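Local coordinates for protein aerobactin synthase IucA (Klebsiella pneumoniae subsp. pneumoniae, PDB 5JM8) that binds ATP and magnesium and, as an NIS synthetase, probably uses the nucleotide to activate citrate for coupling to N6-acetyl-N6-hydroxylysine in aerobactin assembly, at residues H108-E113 against F546-D551; H115-Q120 against K156-F161; L179-V184 against P211-E216; H126-L131 against E142-V147. All blocks are in the same frame, centred on the assembly; numbering follows the deposited sequence.

In the fold
Running from the N terminus, helix 101-124 serves contact 1 with residues 108-113 and contact 2 with 115-120, after which the chain leaves the helix for 126-131. Contact 4 closes first, round helix 138-142, and lies nested in the loop that contact 2 closes at 156-161. The two touch where Lys-156 and Thr-118 pack on Leu-146. Contact 3 follows in series: strand 177-185 meets the turn after helix 198-209, about 33 Å from contacts 2 and 4, centre to centre. Contact 1 encloses all three, returning helix 545-549 to helix 101-124 and touching contact 2 through Tyr-548 and Ser-157.

Contact 1: H108-E113 against F546-D551; sequences HQRVME and FCYLND
A salt bridge and an aliphatic-to-phenol packing contact join Arg-110 of helix 101-124 to Tyr-548 in the short helix 545-549 and Asp-551 in the loop that follows, and so bring a late part of the chain against an early helix. The arginine chain is extended from CG to NE and passes the phenol end of Tyr-548, its CD lying 3.3 Å from Tyr-548 OH. With chi1 at -166°, Tyr-548 sends its ring across to the helix although its CB does not point there. Farther out, Arg-110 NH1 gives a weak, bent hydrogen bond to Asp-551 OD2 (3.1 Å, 132° at the hydrogen), the guanidinium and carboxylate planes being turned 26° apart. A water accepts a second weak bond from Arg-110 NH1 at 3.2 Å and donates to Tyr-548 O at 2.6 Å. Tyr-548 also packs edge-to-face on His-152 and touches Ser-157, which places its ring between this helix and the loop near the bound ATP. One guanidinium nitrogen therefore serves both a carboxylate and a water-linked carbonyl; with Asp-551 exposed and Arg-110 partly so, solvent probably weakens the attraction.

Contact 2: H115-Q120 against K156-F161; sequences HAHTQQ and KSHEPF
His-117 holds CG beside its backbone N and anti to the carbonyl carbon (chi1 -61°), His-158 has the same arrangement, and from these positions the two rings extend to one another from facing backbones. The planes lie 17° apart with centroids 4.4 Å apart, an offset aromatic pair in which the rings are slid so far that they barely overlap. The CB-CG-ND1 side of His-117 meets the NE2-CD2 side of His-158, with His-117 ND1 3.1 Å from His-158 CD2; His-117 ND1 and His-158 NE2, though close, are not hydrogen-bonded. The hydrogen of that ND1 goes instead to the backbone: His-117 ND1 donates to Lys-156 O at 3.2 Å, almost straight (171° at the hydrogen), with the oxygen in the plane of the imidazole and the nitrogen nearly along the C=O axis. The same carbonyl oxygen stands over one face of the His-158 ring, offset toward its rim.

Beside the histidines, Lys-156 bends at its second torsion and lies across Thr-118, its CG 3.4 Å from Thr-118 OG1. The threonine hydroxyl is bonded one turn back to Ser-114 O. Lys-156 NZ runs on to a weak hydrogen bond with Leu-145 O and a long, weak ion pair with Asp-172. The contact thus fastens the loop between helices 138-142 and 163-169 to helix 101-124, with the Lys-156 side chain about 6 Å from ATP. A carbonyl acceptor implies a hydrogen on His-117 ND1, consistent with either the neutral ND1-H tautomer or the doubly protonated ring, and the bond would hold the ring's rotation.

Contact 3: L179-V184 against P211-E216; sequences LRWFAV and PQLLNE
Trp-181 and Leu-213 make the main contact here, a single methyl group set over an indole face. Trp-181 carries CG beside its backbone N, and chi2 of 89° stands the ring plane roughly perpendicular to the CA–CB–CG plane, so that one face is presented to the turn. Leu-213 answers with an extended chi2 of -180°, which drives CD1 forward as the tip of the side chain. Leu-213 CD1 lies 3.7 Å from the centroid of the five-membered ring of Trp-181, 30° off the ring normal: a CH-pi contact over the pyrrole part of the indole. The methyl is displaced toward the attachment point, with Leu-213 CD1 to Trp-181 CG at 3.3 Å, a close approach.

Two residues on along the strand, Ala-183 CB points the same way and meets Glu-216 CB at 4.3 Å. The glutamate chain is bent, and its OE2 forms a salt bridge with Lys-250 of strand 249-255. The indole N-H is likewise satisfied on that strand, by Ala-255 O. Strand 177-185 is the middle strand of a three-stranded antiparallel sheet, and the 3-10 turn 211-216 covers it on the way from helix 198-209 to strand 221-226. On the turn, Pro-211, Leu-214 and Asn-215 pack against the second subunit. With both polar groups paired to the neighbouring strand, the joining force between these two segments is nonpolar packing, tight at the methyl-indole contact.

Contact 4: H126-L131 against E142-V147; sequences HDWAAL and EQALLV
Trp-128 and Ala-144 bury the most surface here, and one short, nearly straight hydrogen bond joins them: Trp-128 NE1 donates to Ala-144 O at 2.9 Å, with 168° at the hydrogen. The oxygen sits at the indole edge, in the ring plane, and the N-H arrives in the carbonyl plane on a lone pair (C=O...N angle 137°). A chi1 of -166°, which places CG beside the carbonyl carbon, carries the indole across to the other segment. The acceptor is shared: Gln-369 NE2 also donates to Ala-144 O, so two donors grip this buried carbonyl. Both segments flank helix 138-142, Trp-128 following helix 101-124 and Ala-144 near the start of the loop that supplies Leu-145 to the ATP pocket; the same Gln-369 takes the N-H groups of Leu-146 and Val-147 on its side-chain oxygen. Leu-146 runs alongside the indole, pointing back toward 126-131, its CD1 3.8 Å from Trp-128 CD1. Beside the polar bond Leu-131 CD1 touches Ala-144 CB at 3.7 Å, and Leu-378 of helix 378-390 packs against Trp-128, Leu-131 and Ala-144 alike.

Contact 1: H108-E113 against F546-D551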
# COMPACT_ATOMS: atom_id res chain seq x y z
N HIS A 108 -23.85 -26.19 -33.79
CA HIS A 108 -23.03 -25.34 -34.65
C HIS A 108 -23.20 -23.86 -34.33
O HIS A 108 -22.22 -23.11 -34.35
CB HIS A 108 -23.35 -25.59 -36.12
CG HIS A 108 -22.47 -24.83 -37.06
ND1 HIS A 108 -22.80 -23.58 -37.54
CD2 HIS A 108 -21.28 -25.14 -37.62
CE1 HIS A 108 -21.84 -23.16 -38.35
NE2 HIS A 108 -20.91 -24.09 -38.41
N GLN A 109 -24.43 -23.44 -34.06
CA GLN A 109 -24.67 -22.03 -33.75
C GLN A 109 -23.98 -21.66 -32.45
O GLN A 109 -23.40 -20.58 -32.33
CB GLN A 109 -26.18 -21.72 -33.68
CG GLN A 109 -26.93 -22.41 -32.55
CD GLN A 109 -28.39 -22.00 -32.47
OE1 GLN A 109 -28.90 -21.29 -33.34
NE2 GLN A 109 -29.08 -22.44 -31.42
N ARG A 110 -24.01 -22.57 -31.48
CA ARG A 110 -23.36 -22.34 -30.19
C ARG A 110 -21.84 -22.24 -30.35
O ARG A 110 -21.20 -21.43 -29.68
CB ARG A 110 -23.71 -23.46 -29.21
CG ARG A 110 -25.12 -23.36 -28.65
CD ARG A 110 -25.47 -24.54 -27.75
NE ARG A 110 -26.79 -24.39 -27.13
CZ ARG A 110 -27.34 -25.29 -26.32
NH1 ARG A 110 -26.70 -26.42 -26.03
NH2 ARG A 110 -28.54 -25.07 -25.80
N VAL A 111 -21.28 -23.05 -31.23
CA VAL A 111 -19.84 -23.03 -31.50
C VAL A 111 -19.43 -21.71 -32.15
O VAL A 111 -18.31 -21.23 -31.94
CB VAL A 111 -19.43 -24.21 -32.40
CG1 VAL A 111 -18.02 -24.01 -32.95
CG2 VAL A 111 -19.50 -25.51 -31.62
N MET A 112 -20.32 -21.14 -32.96
CA MET A 112 -20.06 -19.84 -33.59
C MET A 112 -20.23 -18.71 -32.59
O MET A 112 -19.49 -17.73 -32.62
CB MET A 112 -21.00 -19.61 -34.77
CG MET A 112 -20.66 -20.41 -36.02
SD MET A 112 -18.92 -20.33 -36.49
CE MET A 112 -18.46 -22.03 -36.23
N GLU A 113 -21.23 -18.84 -31.72
CA GLU A 113 -21.47 -17.86 -30.68
C GLU A 113 -20.23 -17.74 -29.81
O GLU A 113 -19.73 -16.64 -29.57
CB GLU A 113 -22.69 -18.24 -29.84
CG GLU A 113 -24.04 -17.96 -30.52
CD GLU A 113 -25.23 -18.51 -29.75
OE1 GLU A 113 -25.02 -19.34 -28.83
OE2 GLU A 113 -26.37 -18.12 -30.06
N PHE A 546 -18.53 -34.58 -28.16
CA PHE A 546 -19.71 -35.38 -28.50
C PHE A 546 -20.71 -35.36 -27.34
O PHE A 546 -21.88 -35.70 -27.52
CB PHE A 546 -19.32 -36.81 -28.86
CG PHE A 546 -18.53 -36.90 -30.14
CD1 PHE A 546 -19.16 -36.73 -31.36
CD2 PHE A 546 -17.17 -37.15 -30.11
CE1 PHE A 546 -18.44 -36.81 -32.54
CE2 PHE A 546 -16.45 -37.23 -31.28
CZ PHE A 546 -17.08 -37.06 -32.50
N CYS A 547 -20.24 -34.97 -26.16
CA CYS A 547 -21.13 -34.77 -25.02
C CYS A 547 -21.95 -33.51 -25.21
O CYS A 547 -23.12 -33.45 -24.84
CB CYS A 547 -20.32 -34.68 -23.72
SG CYS A 547 -21.33 -34.45 -22.24
N TYR A 548 -21.33 -32.49 -25.80
CA TYR A 548 -21.97 -31.20 -26.02
C TYR A 548 -22.92 -31.26 -27.20
O TYR A 548 -23.93 -30.55 -27.25
CB TYR A 548 -20.90 -30.13 -26.25
CG TYR A 548 -21.40 -28.71 -26.16
CD1 TYR A 548 -21.79 -28.18 -24.94
CD2 TYR A 548 -21.47 -27.90 -27.28
CE1 TYR A 548 -22.25 -26.89 -24.85
CE2 TYR A 548 -21.93 -26.61 -27.19
CZ TYR A 548 -22.31 -26.10 -25.97
OH TYR A 548 -22.76 -24.81 -25.87
N LEU A 549 -22.59 -32.12 -28.16
CA LEU A 549 -23.42 -32.35 -29.33
C LEU A 549 -24.71 -33.08 -28.95
O LEU A 549 -25.74 -32.94 -29.62
CB LEU A 549 -22.62 -33.15 -30.36
CG LEU A 549 -23.27 -33.58 -31.68
CD1 LEU A 549 -23.76 -32.39 -32.49
CD2 LEU A 549 -22.24 -34.38 -32.47
N ASN A 550 -24.64 -33.86 -27.87
CA ASN A 550 -25.81 -34.55 -27.31
C ASN A 550 -26.18 -34.02 -25.93
O ASN A 550 -25.72 -34.54 -24.91
CB ASN A 550 -25.54 -36.05 -27.21
CG ASN A 550 -25.38 -36.71 -28.56
OD1 ASN A 550 -25.95 -36.27 -29.56
ND2 ASN A 550 -24.60 -37.79 -28.60
N ASP A 551 -27.04 -33.00 -25.88
CA ASP A 551 -27.47 -32.43 -24.60
C ASP A 551 -28.19 -33.47 -23.75
O ASP A 551 -27.80 -33.72 -22.60
CB ASP A 551 -28.39 -31.23 -24.84
CG ASP A 551 -27.65 -30.03 -25.38
OD1 ASP A 551 -26.40 -30.03 -25.37
OD2 ASP A 551 -28.33 -29.07 -25.82
O HOH W 1 -25.14 -28.34 -28.04

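Contact 2: H115-Q120 against K156-F161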
# COMPACT_ATOMS: atom_id res chain seq x y z
N HIS A 115 -17.17 -18.69 -30.56
CA HIS A 115 -16.07 -18.20 -31.38
C HIS A 115 -16.12 -16.68 -31.53
O HIS A 115 -15.09 -16.01 -31.51
CB HIS A 115 -16.09 -18.87 -32.76
CG HIS A 115 -15.01 -18.39 -33.68
ND1 HIS A 115 -15.14 -17.28 -34.48
CD2 HIS A 115 -13.77 -18.88 -33.92
CE1 HIS A 115 -14.03 -17.11 -35.18
NE2 HIS A 115 -13.18 -18.07 -34.86
N ALA A 116 -17.34 -16.15 -31.66
CA ALA A 116 -17.54 -14.72 -31.86
C ALA A 116 -17.36 -13.94 -30.56
O ALA A 116 -16.74 -12.88 -30.54
CB ALA A 116 -18.91 -14.46 -32.44
N HIS A 117 -17.93 -14.47 -29.48
CA HIS A 117 -17.83 -13.84 -28.17
C HIS A 117 -16.38 -13.72 -27.74
O HIS A 117 -15.98 -12.73 -27.13
CB HIS A 117 -18.62 -14.64 -27.13
CG HIS A 117 -20.08 -14.73 -27.42
ND1 HIS A 117 -20.88 -15.74 -26.92
CD2 HIS A 117 -20.89 -13.96 -28.18
CE1 HIS A 117 -22.12 -15.57 -27.34
NE2 HIS A 117 -22.15 -14.49 -28.11
N THR A 118 -15.60 -14.75 -28.05
CA THR A 118 -14.17 -14.76 -27.73
C THR A 118 -13.45 -13.64 -28.47
O THR A 118 -12.62 -12.94 -27.89
CB THR A 118 -13.53 -16.11 -28.10
OG1 THR A 118 -14.14 -17.16 -27.34
CG2 THR A 118 -12.03 -16.09 -27.81
N GLN A 119 -13.76 -13.48 -29.75
CA GLN A 119 -13.11 -12.46 -30.56
C GLN A 119 -13.42 -11.08 -30.01
O GLN A 119 -12.56 -10.21 -29.97
CB GLN A 119 -13.56 -12.56 -32.03
CG GLN A 119 -12.88 -11.57 -32.96
CD GLN A 119 -11.39 -11.82 -33.10
OE1 GLN A 119 -10.97 -12.91 -33.51
NE2 GLN A 119 -10.58 -10.82 -32.77
N GLN A 120 -14.66 -10.89 -29.57
CA GLN A 120 -15.08 -9.63 -28.95
C GLN A 120 -14.21 -9.33 -27.74
O GLN A 120 -13.64 -8.25 -27.62
CB GLN A 120 -16.55 -9.68 -28.54
CG GLN A 120 -17.54 -9.66 -29.69
CD GLN A 120 -18.98 -9.80 -29.22
OE1 GLN A 120 -19.24 -10.28 -28.12
NE2 GLN A 120 -19.92 -9.37 -30.06
N LYS A 156 -17.26 -20.74 -24.59
CA LYS A 156 -17.79 -19.41 -24.27
C LYS A 156 -19.24 -19.25 -24.72
O LYS A 156 -19.63 -18.19 -25.22
CB LYS A 156 -16.92 -18.32 -24.91
CG LYS A 156 -15.48 -18.30 -24.41
CD LYS A 156 -15.41 -17.97 -22.93
CE LYS A 156 -13.97 -17.87 -22.45
NZ LYS A 156 -13.88 -17.64 -20.99
N SER A 157 -20.03 -20.30 -24.56
CA SER A 157 -21.48 -20.19 -24.71
C SER A 157 -22.04 -19.57 -23.44
O SER A 157 -21.75 -20.05 -22.34
CB SER A 157 -22.09 -21.57 -25.00
OG SER A 157 -23.49 -21.57 -24.77
N HIS A 158 -22.82 -18.50 -23.58
CA HIS A 158 -23.29 -17.71 -22.44
C HIS A 158 -24.79 -17.85 -22.15
O HIS A 158 -25.29 -17.22 -21.22
CB HIS A 158 -23.01 -16.23 -22.66
CG HIS A 158 -21.62 -15.92 -23.09
ND1 HIS A 158 -20.51 -16.57 -22.57
CD2 HIS A 158 -21.13 -15.01 -23.96
CE1 HIS A 158 -19.42 -16.08 -23.12
NE2 HIS A 158 -19.77 -15.13 -23.97
N GLU A 159 -25.49 -18.65 -22.95
CA GLU A 159 -26.96 -18.69 -22.95
C GLU A 159 -27.57 -18.72 -21.54
O GLU A 159 -27.17 -19.55 -20.71
CB GLU A 159 -27.45 -19.90 -23.74
N PRO A 160 -28.55 -17.84 -21.25
CA PRO A 160 -29.24 -16.86 -22.11
C PRO A 160 -28.75 -15.41 -21.99
O PRO A 160 -29.54 -14.49 -22.19
CB PRO A 160 -30.68 -16.97 -21.62
CG PRO A 160 -30.53 -17.19 -20.15
CD PRO A 160 -29.23 -17.96 -19.95
N PHE A 161 -27.47 -15.20 -21.69
CA PHE A 161 -26.94 -13.84 -21.56
C PHE A 161 -26.91 -13.12 -22.91
O PHE A 161 -26.52 -13.71 -23.92
CB PHE A 161 -25.52 -13.85 -20.97
CG PHE A 161 -25.46 -13.97 -19.46
CD1 PHE A 161 -26.61 -13.96 -18.69
CD2 PHE A 161 -24.24 -14.10 -18.83
CE1 PHE A 161 -26.53 -14.07 -17.31
CE2 PHE A 161 -24.16 -14.21 -17.46
CZ PHE A 161 -25.30 -14.20 -16.70

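Contact 3: L179-V184 against P211-E216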
# COMPACT_ATOMS: atom_id res chain seq x y z
N LEU A 179 -23.15 -6.30 -4.95
CA LEU A 179 -24.22 -7.29 -4.87
C LEU A 179 -25.59 -6.63 -4.81
O LEU A 179 -25.71 -5.45 -4.48
CB LEU A 179 -24.05 -8.18 -3.64
CG LEU A 179 -22.81 -9.08 -3.60
CD1 LEU A 179 -22.83 -9.91 -2.32
CD2 LEU A 179 -22.75 -9.98 -4.82
N ARG A 180 -26.62 -7.41 -5.13
CA ARG A 180 -28.00 -7.01 -4.89
C ARG A 180 -28.39 -7.55 -3.52
O ARG A 180 -27.90 -8.60 -3.11
CB ARG A 180 -28.92 -7.54 -5.98
CG ARG A 180 -30.36 -7.08 -5.87
CD ARG A 180 -31.16 -7.56 -7.06
NE ARG A 180 -32.53 -7.07 -7.04
CZ ARG A 180 -32.92 -5.89 -7.51
NH1 ARG A 180 -32.03 -5.05 -8.04
NH2 ARG A 180 -34.19 -5.54 -7.46
N TRP A 181 -29.27 -6.84 -2.82
CA TRP A 181 -29.59 -7.19 -1.44
C TRP A 181 -31.09 -7.16 -1.15
O TRP A 181 -31.79 -6.22 -1.53
CB TRP A 181 -28.88 -6.23 -0.48
CG TRP A 181 -27.38 -6.32 -0.55
CD1 TRP A 181 -26.55 -5.62 -1.37
CD2 TRP A 181 -26.53 -7.14 0.26
NE1 TRP A 181 -25.24 -5.96 -1.13
CE2 TRP A 181 -25.20 -6.89 -0.13
CE3 TRP A 181 -26.77 -8.07 1.28
CZ2 TRP A 181 -24.12 -7.54 0.45
CZ3 TRP A 181 -25.69 -8.71 1.86
CH2 TRP A 181 -24.38 -8.44 1.45
N PHE A 182 -31.57 -8.20 -0.46
CA PHE A 182 -32.94 -8.25 0.02
C PHE A 182 -32.97 -8.26 1.55
O PHE A 182 -32.19 -8.96 2.18
CB PHE A 182 -33.67 -9.51 -0.47
CG PHE A 182 -33.95 -9.53 -1.95
CD1 PHE A 182 -33.69 -8.42 -2.76
CD2 PHE A 182 -34.48 -10.66 -2.54
CE1 PHE A 182 -33.96 -8.46 -4.11
CE2 PHE A 182 -34.75 -10.70 -3.89
CZ PHE A 182 -34.49 -9.60 -4.68
N ALA A 183 -33.88 -7.48 2.12
CA ALA A 183 -34.22 -7.64 3.53
C ALA A 183 -35.30 -8.71 3.61
O ALA A 183 -36.36 -8.57 3.02
CB ALA A 183 -34.69 -6.34 4.14
N VAL A 184 -35.00 -9.80 4.32
CA VAL A 184 -35.85 -10.98 4.33
C VAL A 184 -36.18 -11.44 5.74
O VAL A 184 -35.29 -11.52 6.59
CB VAL A 184 -35.18 -12.14 3.56
CG1 VAL A 184 -36.10 -13.36 3.52
CG2 VAL A 184 -34.79 -11.71 2.16
N PRO A 211 -22.21 -2.28 4.55
CA PRO A 211 -22.51 -1.76 5.90
C PRO A 211 -23.70 -0.81 5.92
O PRO A 211 -24.43 -0.77 6.91
CB PRO A 211 -21.23 -1.00 6.28
CG PRO A 211 -20.20 -1.41 5.32
CD PRO A 211 -20.87 -1.90 4.09
N GLN A 212 -23.88 -0.05 4.85
CA GLN A 212 -24.89 1.01 4.83
C GLN A 212 -26.31 0.44 4.73
O GLN A 212 -27.28 1.20 4.77
CB GLN A 212 -24.63 1.99 3.68
CG GLN A 212 -24.84 1.43 2.28
CD GLN A 212 -23.61 0.73 1.72
OE1 GLN A 212 -22.66 0.41 2.44
NE2 GLN A 212 -23.62 0.48 0.41
N LEU A 213 -26.42 -0.88 4.61
CA LEU A 213 -27.72 -1.54 4.57
C LEU A 213 -28.09 -2.12 5.93
O LEU A 213 -29.12 -2.77 6.08
CB LEU A 213 -27.73 -2.67 3.53
CG LEU A 213 -27.66 -2.27 2.06
CD1 LEU A 213 -27.69 -3.51 1.19
CD2 LEU A 213 -28.81 -1.33 1.69
N LEU A 214 -27.25 -1.87 6.93
CA LEU A 214 -27.48 -2.43 8.25
C LEU A 214 -28.67 -1.75 8.93
O LEU A 214 -29.16 -2.24 9.95
CB LEU A 214 -26.23 -2.30 9.11
CG LEU A 214 -25.09 -3.27 8.75
CD1 LEU A 214 -23.85 -2.96 9.56
CD2 LEU A 214 -25.51 -4.72 8.96
N ASN A 215 -29.14 -0.64 8.36
CA ASN A 215 -30.34 0.01 8.88
C ASN A 215 -31.59 -0.83 8.63
O ASN A 215 -32.68 -0.49 9.08
CB ASN A 215 -30.52 1.41 8.26
CG ASN A 215 -30.56 1.38 6.74
OD1 ASN A 215 -30.69 0.33 6.13
ND2 ASN A 215 -30.44 2.56 6.14
N GLU A 216 -31.41 -1.95 7.92
CA GLU A 216 -32.48 -2.88 7.62
C GLU A 216 -32.32 -4.21 8.35
O GLU A 216 -33.07 -5.15 8.11
CB GLU A 216 -32.56 -3.13 6.12
CG GLU A 216 -33.03 -1.94 5.31
CD GLU A 216 -34.47 -1.56 5.63
OE1 GLU A 216 -35.21 -2.41 6.15
OE2 GLU A 216 -34.85 -0.40 5.34

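Contact 4: H126-L131 against E142-V147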
# COMPACT_ATOMS: atom_id res chain seq x y z
N HIS A 126 -7.29 -5.01 -24.25
CA HIS A 126 -5.98 -4.56 -24.70
C HIS A 126 -4.98 -4.56 -23.56
O HIS A 126 -3.78 -4.34 -23.77
CB HIS A 126 -6.08 -3.16 -25.31
CG HIS A 126 -6.90 -3.10 -26.56
ND1 HIS A 126 -6.35 -3.13 -27.82
CD2 HIS A 126 -8.24 -3.02 -26.74
CE1 HIS A 126 -7.31 -3.06 -28.72
NE2 HIS A 126 -8.47 -3.00 -28.09
N ASP A 127 -5.47 -4.81 -22.35
CA ASP A 127 -4.61 -4.92 -21.18
C ASP A 127 -3.99 -6.31 -21.06
O ASP A 127 -3.08 -6.51 -20.25
CB ASP A 127 -5.41 -4.62 -19.91
CG ASP A 127 -6.64 -5.50 -19.77
OD1 ASP A 127 -7.31 -5.74 -20.78
OD2 ASP A 127 -6.92 -5.95 -18.64
N TRP A 128 -4.46 -7.26 -21.87
CA TRP A 128 -4.11 -8.66 -21.66
C TRP A 128 -2.61 -8.91 -21.83
O TRP A 128 -1.99 -9.53 -20.97
CB TRP A 128 -4.90 -9.57 -22.60
CG TRP A 128 -4.82 -11.01 -22.18
CD1 TRP A 128 -5.72 -11.69 -21.42
CD2 TRP A 128 -3.76 -11.93 -22.47
NE1 TRP A 128 -5.29 -12.99 -21.23
CE2 TRP A 128 -4.09 -13.16 -21.87
CE3 TRP A 128 -2.56 -11.84 -23.20
CZ2 TRP A 128 -3.28 -14.28 -21.96
CZ3 TRP A 128 -1.76 -12.96 -23.29
CH2 TRP A 128 -2.12 -14.16 -22.67
N ALA A 129 -2.04 -8.44 -22.93
CA ALA A 129 -0.62 -8.66 -23.20
C ALA A 129 0.27 -8.06 -22.11
O ALA A 129 1.38 -8.54 -21.87
CB ALA A 129 -0.25 -8.06 -24.55
N ALA A 130 -0.23 -7.03 -21.43
CA ALA A 130 0.53 -6.36 -20.38
C ALA A 130 0.59 -7.20 -19.10
O ALA A 130 1.40 -6.92 -18.21
CB ALA A 130 -0.07 -5.00 -20.08
N LEU A 131 -0.26 -8.21 -19.00
CA LEU A 131 -0.27 -9.11 -17.84
C LEU A 131 1.00 -9.94 -17.76
O LEU A 131 1.35 -10.46 -16.70
CB LEU A 131 -1.48 -10.04 -17.89
CG LEU A 131 -2.88 -9.42 -17.76
CD1 LEU A 131 -3.95 -10.50 -17.86
CD2 LEU A 131 -3.02 -8.65 -16.46
N GLU A 142 -8.00 -14.71 -12.38
CA GLU A 142 -9.35 -15.24 -12.49
C GLU A 142 -10.12 -14.64 -13.66
O GLU A 142 -11.13 -15.19 -14.09
CB GLU A 142 -10.13 -14.99 -11.20
CG GLU A 142 -9.72 -15.87 -10.03
CD GLU A 142 -9.91 -17.35 -10.30
OE1 GLU A 142 -10.84 -17.70 -11.05
OE2 GLU A 142 -9.12 -18.15 -9.77
N GLN A 143 -9.65 -13.50 -14.16
CA GLN A 143 -10.32 -12.82 -15.26
C GLN A 143 -9.46 -12.77 -16.52
O GLN A 143 -9.80 -12.08 -17.49
CB GLN A 143 -10.70 -11.40 -14.84
CG GLN A 143 -11.75 -11.36 -13.74
CD GLN A 143 -12.17 -9.94 -13.39
OE1 GLN A 143 -11.37 -9.01 -13.47
NE2 GLN A 143 -13.43 -9.78 -13.01
N ALA A 144 -8.35 -13.51 -16.51
CA ALA A 144 -7.41 -13.48 -17.63
C ALA A 144 -7.65 -14.62 -18.61
O ALA A 144 -6.95 -14.72 -19.62
CB ALA A 144 -5.98 -13.53 -17.10
N LEU A 145 -8.63 -15.47 -18.32
CA LEU A 145 -8.97 -16.56 -19.22
C LEU A 145 -9.97 -16.11 -20.28
O LEU A 145 -11.15 -15.88 -19.98
CB LEU A 145 -9.53 -17.75 -18.44
CG LEU A 145 -9.89 -19.00 -19.24
CD1 LEU A 145 -8.65 -19.65 -19.83
CD2 LEU A 145 -10.66 -20.00 -18.39
N LEU A 146 -9.50 -16.00 -21.52
CA LEU A 146 -10.34 -15.55 -22.64
C LEU A 146 -10.65 -16.69 -23.60
O LEU A 146 -11.60 -16.61 -24.38
CB LEU A 146 -9.66 -14.41 -23.40
CG LEU A 146 -9.37 -13.13 -22.62
CD1 LEU A 146 -8.81 -12.08 -23.57
CD2 LEU A 146 -10.61 -12.61 -21.89
N VAL A 147 -9.85 -17.75 -23.56
CA VAL A 147 -10.06 -18.90 -24.43
C VAL A 147 -11.08 -19.86 -23.83
O VAL A 147 -11.88 -20.46 -24.55
CB VAL A 147 -8.75 -19.67 -24.69
CG1 VAL A 147 -9.02 -20.93 -25.50
CG2 VAL A 147 -7.75 -18.78 -25.41